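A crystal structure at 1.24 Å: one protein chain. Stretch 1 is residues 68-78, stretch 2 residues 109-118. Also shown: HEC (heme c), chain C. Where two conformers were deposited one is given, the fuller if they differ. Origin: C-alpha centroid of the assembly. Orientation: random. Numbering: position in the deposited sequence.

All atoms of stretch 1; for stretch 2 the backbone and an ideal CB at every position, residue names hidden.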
# COMPACT_ATOMS: atom_id res chain seq x y z
N GLY A 68 -7.57 -1.23 -4.95
CA GLY A 68 -7.16 -2.54 -5.37
C GLY A 68 -5.73 -2.87 -4.98
O GLY A 68 -4.91 -2.01 -4.64
N PRO A 69 -5.42 -4.16 -5.00
CA PRO A 69 -4.09 -4.60 -4.56
C PRO A 69 -2.95 -4.16 -5.44
O PRO A 69 -1.84 -3.95 -4.93
CB PRO A 69 -4.28 -6.12 -4.48
CG PRO A 69 -5.31 -6.44 -5.51
CD PRO A 69 -6.31 -5.32 -5.29
N VAL A 70 -3.15 -4.03 -6.74
CA VAL A 70 -2.08 -3.61 -7.63
C VAL A 70 -1.77 -2.16 -7.34
O VAL A 70 -0.57 -1.78 -7.27
CB VAL A 70 -2.45 -3.89 -9.08
CG1 VAL A 70 -1.37 -3.34 -9.99
CG2 VAL A 70 -2.65 -5.39 -9.29
N TYR A 71 -2.75 -1.29 -7.16
CA TYR A 71 -2.48 0.07 -6.70
C TYR A 71 -1.67 0.08 -5.43
O TYR A 71 -0.70 0.82 -5.33
CB TYR A 71 -3.80 0.82 -6.52
CG TYR A 71 -3.71 2.21 -5.91
CD1 TYR A 71 -3.57 3.34 -6.69
CD2 TYR A 71 -3.76 2.40 -4.54
CE1 TYR A 71 -3.49 4.59 -6.10
CE2 TYR A 71 -3.70 3.62 -3.92
CZ TYR A 71 -3.57 4.73 -4.72
OH TYR A 71 -3.49 5.97 -4.13
N ILE A 72 -2.08 -0.67 -4.42
CA ILE A 72 -1.37 -0.59 -3.15
C ILE A 72 0.07 -1.08 -3.29
O ILE A 72 0.97 -0.45 -2.75
CB ILE A 72 -2.13 -1.41 -2.11
CG1 ILE A 72 -3.52 -0.80 -1.81
CG2 ILE A 72 -1.35 -1.56 -0.80
CD1 ILE A 72 -4.46 -1.74 -1.08
N MET A 73 0.33 -2.17 -4.03
CA MET A 73 1.69 -2.65 -4.27
C MET A 73 2.53 -1.62 -4.97
O MET A 73 3.69 -1.39 -4.60
CB MET A 73 1.66 -3.94 -5.12
CG MET A 73 0.99 -5.11 -4.42
SD MET A 73 2.13 -5.86 -3.24
CE MET A 73 3.27 -6.67 -4.34
N ASN A 74 1.98 -0.94 -5.99
CA ASN A 74 2.81 0.01 -6.76
C ASN A 74 3.05 1.33 -6.04
O ASN A 74 4.05 1.99 -6.28
CB ASN A 74 2.18 0.19 -8.14
CG ASN A 74 2.43 -1.02 -9.01
OD1 ASN A 74 3.31 -1.84 -8.76
ND2 ASN A 74 1.68 -1.21 -10.06
N VAL A 75 2.15 1.74 -5.14
CA VAL A 75 2.44 2.89 -4.26
C VAL A 75 3.65 2.56 -3.39
O VAL A 75 4.55 3.38 -3.23
CB VAL A 75 1.21 3.26 -3.40
CG1 VAL A 75 1.63 4.23 -2.31
CG2 VAL A 75 0.10 3.89 -4.25
N MET A 76 3.72 1.33 -2.82
CA MET A 76 4.87 0.92 -2.03
C MET A 76 6.17 0.82 -2.81
O MET A 76 7.25 1.25 -2.33
CB MET A 76 4.59 -0.44 -1.33
CG MET A 76 3.62 -0.38 -0.17
SD MET A 76 3.65 -2.01 0.66
CE MET A 76 2.17 -2.79 0.03
N LEU A 77 6.10 0.21 -4.00
CA LEU A 77 7.27 -0.11 -4.78
C LEU A 77 7.77 1.02 -5.68
O LEU A 77 8.98 1.03 -5.99
CB LEU A 77 7.02 -1.36 -5.61
CG LEU A 77 6.81 -2.60 -4.77
CD1 LEU A 77 6.20 -3.73 -5.61
CD2 LEU A 77 8.12 -3.09 -4.18
N ASN A 78 6.84 1.90 -6.08
CA ASN A 78 7.05 2.96 -7.07
C ASN A 78 6.28 4.20 -6.71
O ASN A 78 5.47 4.70 -7.50
CB ASN A 78 6.66 2.41 -8.46
CG ASN A 78 6.98 3.34 -9.59
OD1 ASN A 78 7.83 4.23 -9.49
ND2 ASN A 78 6.31 3.05 -10.69
N UNK A 109 8.55 -8.18 -0.04
CA UNK A 109 8.27 -7.37 1.14
C UNK A 109 6.93 -6.67 0.98
O UNK A 109 6.12 -6.66 1.90
CB UNK A 109 9.38 -6.35 1.38
N UNK A 110 6.71 -6.07 -0.20
CA UNK A 110 5.45 -5.36 -0.41
C UNK A 110 4.27 -6.33 -0.35
O UNK A 110 3.20 -6.01 0.20
CB UNK A 110 5.47 -4.63 -1.75
N UNK A 111 4.43 -7.54 -0.89
CA UNK A 111 3.31 -8.51 -0.87
C UNK A 111 2.99 -8.94 0.56
O UNK A 111 1.81 -9.14 0.91
CB UNK A 111 3.64 -9.74 -1.72
N UNK A 112 3.99 -9.05 1.44
CA UNK A 112 3.76 -9.33 2.86
C UNK A 112 3.01 -8.21 3.55
O UNK A 112 2.06 -8.41 4.29
CB UNK A 112 5.09 -9.57 3.58
N UNK A 113 3.42 -6.96 3.29
CA UNK A 113 2.73 -5.80 3.83
C UNK A 113 1.30 -5.78 3.36
O UNK A 113 0.37 -5.51 4.14
CB UNK A 113 3.44 -4.50 3.43
N UNK A 114 1.04 -6.12 2.08
CA UNK A 114 -0.34 -6.17 1.59
C UNK A 114 -1.16 -7.21 2.35
O UNK A 114 -2.30 -6.92 2.73
CB UNK A 114 -0.36 -6.48 0.09
N UNK A 115 -0.58 -8.34 2.67
CA UNK A 115 -1.23 -9.37 3.47
C UNK A 115 -1.60 -8.85 4.87
O UNK A 115 -2.72 -9.11 5.38
CB UNK A 115 -0.32 -10.59 3.59
N UNK A 116 -0.69 -8.12 5.50
CA UNK A 116 -0.97 -7.46 6.75
C UNK A 116 -2.12 -6.47 6.64
O UNK A 116 -3.04 -6.43 7.48
CB UNK A 116 0.29 -6.75 7.25
N UNK A 117 -2.14 -5.67 5.60
CA UNK A 117 -3.23 -4.73 5.35
C UNK A 117 -4.58 -5.42 5.14
O UNK A 117 -5.61 -4.97 5.61
CB UNK A 117 -2.90 -3.87 4.13
N UNK A 118 -4.63 -6.58 4.48
CA UNK A 118 -5.85 -7.39 4.37
C UNK A 118 -6.29 -7.85 5.77
O UNK A 118 -7.48 -7.83 6.10
CB UNK A 118 -5.62 -8.59 3.45
FE HEC C . 2.54 5.97 2.42
CHA HEC C . 0.00 7.49 0.71
CHB HEC C . 1.11 2.92 1.90
CHC HEC C . 5.28 4.48 3.84
CHD HEC C . 3.66 9.00 3.44
NA HEC C . 0.89 5.35 1.52
C1A HEC C . -0.05 6.11 0.80
C2A HEC C . -0.99 5.22 0.17
C3A HEC C . -0.71 3.96 0.52
C4A HEC C . 0.49 4.04 1.35
CMA HEC C . -1.45 2.66 0.14
CAA HEC C . -2.26 5.64 -0.62
CBA HEC C . -3.50 5.76 0.26
CGA HEC C . -4.78 5.94 -0.53
O1A HEC C . -5.82 6.30 0.12
O2A HEC C . -4.78 5.68 -1.76
NB HEC C . 3.08 4.10 2.86
C1B HEC C . 2.28 2.99 2.67
C2B HEC C . 2.97 1.82 3.15
C3B HEC C . 4.19 2.21 3.63
C4B HEC C . 4.25 3.64 3.44
CMB HEC C . 2.35 0.40 3.11
CAB HEC C . 5.36 1.32 4.09
CBB HEC C . 5.80 0.38 3.12
NC HEC C . 4.18 6.61 3.37
C1C HEC C . 5.25 5.86 3.87
C2C HEC C . 6.23 6.72 4.49
C3C HEC C . 5.79 7.98 4.39
C4C HEC C . 4.50 7.92 3.75
CMC HEC C . 7.39 6.17 5.32
CAC HEC C . 6.34 9.26 5.10
CBC HEC C . 7.69 9.55 4.76
ND HEC C . 1.94 7.85 2.11
C1D HEC C . 2.54 8.99 2.65
C2D HEC C . 1.79 10.17 2.23
C3D HEC C . 0.84 9.74 1.38
C4D HEC C . 0.90 8.29 1.38
CMD HEC C . 2.22 11.60 2.66
CAD HEC C . -0.15 10.55 0.53
CBD HEC C . 0.44 10.79 -0.88
CGD HEC C . 1.71 11.61 -0.76
O1D HEC C . 2.81 11.11 -1.15
O2D HEC C . 1.56 12.77 -0.24

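Stretch 2 is helical throughout and passes helix 69-77 at 9.6 Å, the N-to-C directions 129° apart. Stretch 1 offers it an apolar surface of Pro-69, Ile-72, Met-73, Met-76 and Leu-77.

At position 109 the CA-to-CB bond points sideways and nothing of stretch 1 lies near the ideal CB, so almost any helix-compatible side chain would fit. It is Gln-109, which finds its hydrogen bonds elsewhere in the structure.

Position 110 is the tightest. Its CA lies 6.0 Å from CA of Met-73, and its ideal CB points toward stretch 1, already 3.9 Å from both Met-73 SD and Leu-77 CG and 4.0 Å from Met-76 SD. With three side chains packed round one carbon, a small residue, alanine or perhaps glycine or serine, suits best. Ala-110 fills the site with its methyl alone, and the backbone is approached so closely that Met-76 CE reaches 3.4 Å from Ala-110 O.

Position 111 points sideways, its ideal CB 4.1 Å from Met-73 CE. A long chain could lay its first carbons by that methyl and carry a polar end beyond. Arg-111 does so: its CB is 4.0 Å from Met-73 CE, while its guanidinium reaches along its own helix.

Position 112 points away, so stretch 1 sets no demand; it is Ala-112.

Position 113 faces stretch 1, its ideal CB 3.7 Å from Met-76 SD, with the heme beyond. An aliphatic residue such as isoleucine, valine or leucine would suit. Ile-113 sets CG2 3.7 Å from Met-76 SD and sends CD1 to 3.8 Å from CBB of the heme.

Position 114 also points toward stretch 1, but its ideal CB stands 4.2 Å from Met-73 SD and 5.1 Å from Ile-72 CG2, leaving room for a larger apolar group: leucine, isoleucine or methionine. Leu-114 (chi1 t, chi2 p) spreads its branches, CD1 4.0 Å from Ile-72 CG2 and CD2 3.8 Å from Pro-69 CB.

Position 115 lies out of reach, leaving the choice open. Glu-115 joins its own helix instead: its OE2 forms a salt bridge with Arg-111 NH1 at 2.8 Å and another with the side chain of 118.

Position 116, likewise out of reach, is Tyr-116.

Position 117 points toward stretch 1, yet nothing lies within 5.5 Å of its ideal CB; an apolar chain must extend to make contact. Leu-117 manages it, CD1 lying 4.1 Å from Ile-72 CG2.

Position 118 is out of reach and open to many residues; Arg-118 completes the charged cluster, its NH1 3.0 Å from Glu-115 OE2.

Stretch 2 109-118: QARAILEYLR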
# COMPACT_ATOMS: atom_id res chain seq x y z
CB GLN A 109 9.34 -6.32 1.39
CG GLN A 109 10.68 -6.92 1.84
CD GLN A 109 11.70 -5.79 1.82
OE1 GLN A 109 12.01 -5.27 0.75
NE2 GLN A 109 12.19 -5.35 3.00
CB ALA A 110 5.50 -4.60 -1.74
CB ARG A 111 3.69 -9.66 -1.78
CG ARG A 111 2.64 -10.77 -1.86
CD ARG A 111 1.32 -10.21 -2.42
NE ARG A 111 0.24 -11.19 -2.38
CZ ARG A 111 -0.55 -11.42 -1.32
NH1 ARG A 111 -0.44 -10.77 -0.17
NH2 ARG A 111 -1.49 -12.34 -1.45
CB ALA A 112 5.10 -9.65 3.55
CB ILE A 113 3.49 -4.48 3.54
CG1 ILE A 113 4.86 -4.48 4.22
CG2 ILE A 113 2.67 -3.28 3.94
CD1 ILE A 113 5.76 -3.34 3.82
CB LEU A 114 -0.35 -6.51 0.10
CG LEU A 114 -1.71 -6.71 -0.58
CD1 LEU A 114 -2.52 -5.42 -0.53
CD2 LEU A 114 -1.66 -7.26 -1.96
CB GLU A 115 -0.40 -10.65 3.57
CG GLU A 115 -1.28 -11.84 3.86
CD GLU A 115 -2.05 -12.42 2.71
OE1 GLU A 115 -2.44 -13.61 2.83
OE2 GLU A 115 -2.24 -11.73 1.69
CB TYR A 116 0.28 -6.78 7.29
CG TYR A 116 0.04 -5.91 8.51
CD1 TYR A 116 -0.37 -6.46 9.71
CD2 TYR A 116 0.22 -4.55 8.51
CE1 TYR A 116 -0.58 -5.67 10.85
CE2 TYR A 116 0.01 -3.75 9.60
CZ TYR A 116 -0.39 -4.31 10.78
OH TYR A 116 -0.62 -3.54 11.88
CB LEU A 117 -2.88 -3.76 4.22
CG LEU A 117 -1.73 -2.79 4.50
CD1 LEU A 117 -1.31 -2.09 3.23
CD2 LEU A 117 -2.10 -1.76 5.54
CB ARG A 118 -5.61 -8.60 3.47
CG ARG A 118 -5.30 -8.26 2.02
CD ARG A 118 -4.98 -9.50 1.18
NE ARG A 118 -6.11 -10.40 0.98
CZ ARG A 118 -6.17 -11.70 0.95
NH1 ARG A 118 -5.13 -12.51 1.13
NH2 ARG A 118 -7.30 -12.35 0.73
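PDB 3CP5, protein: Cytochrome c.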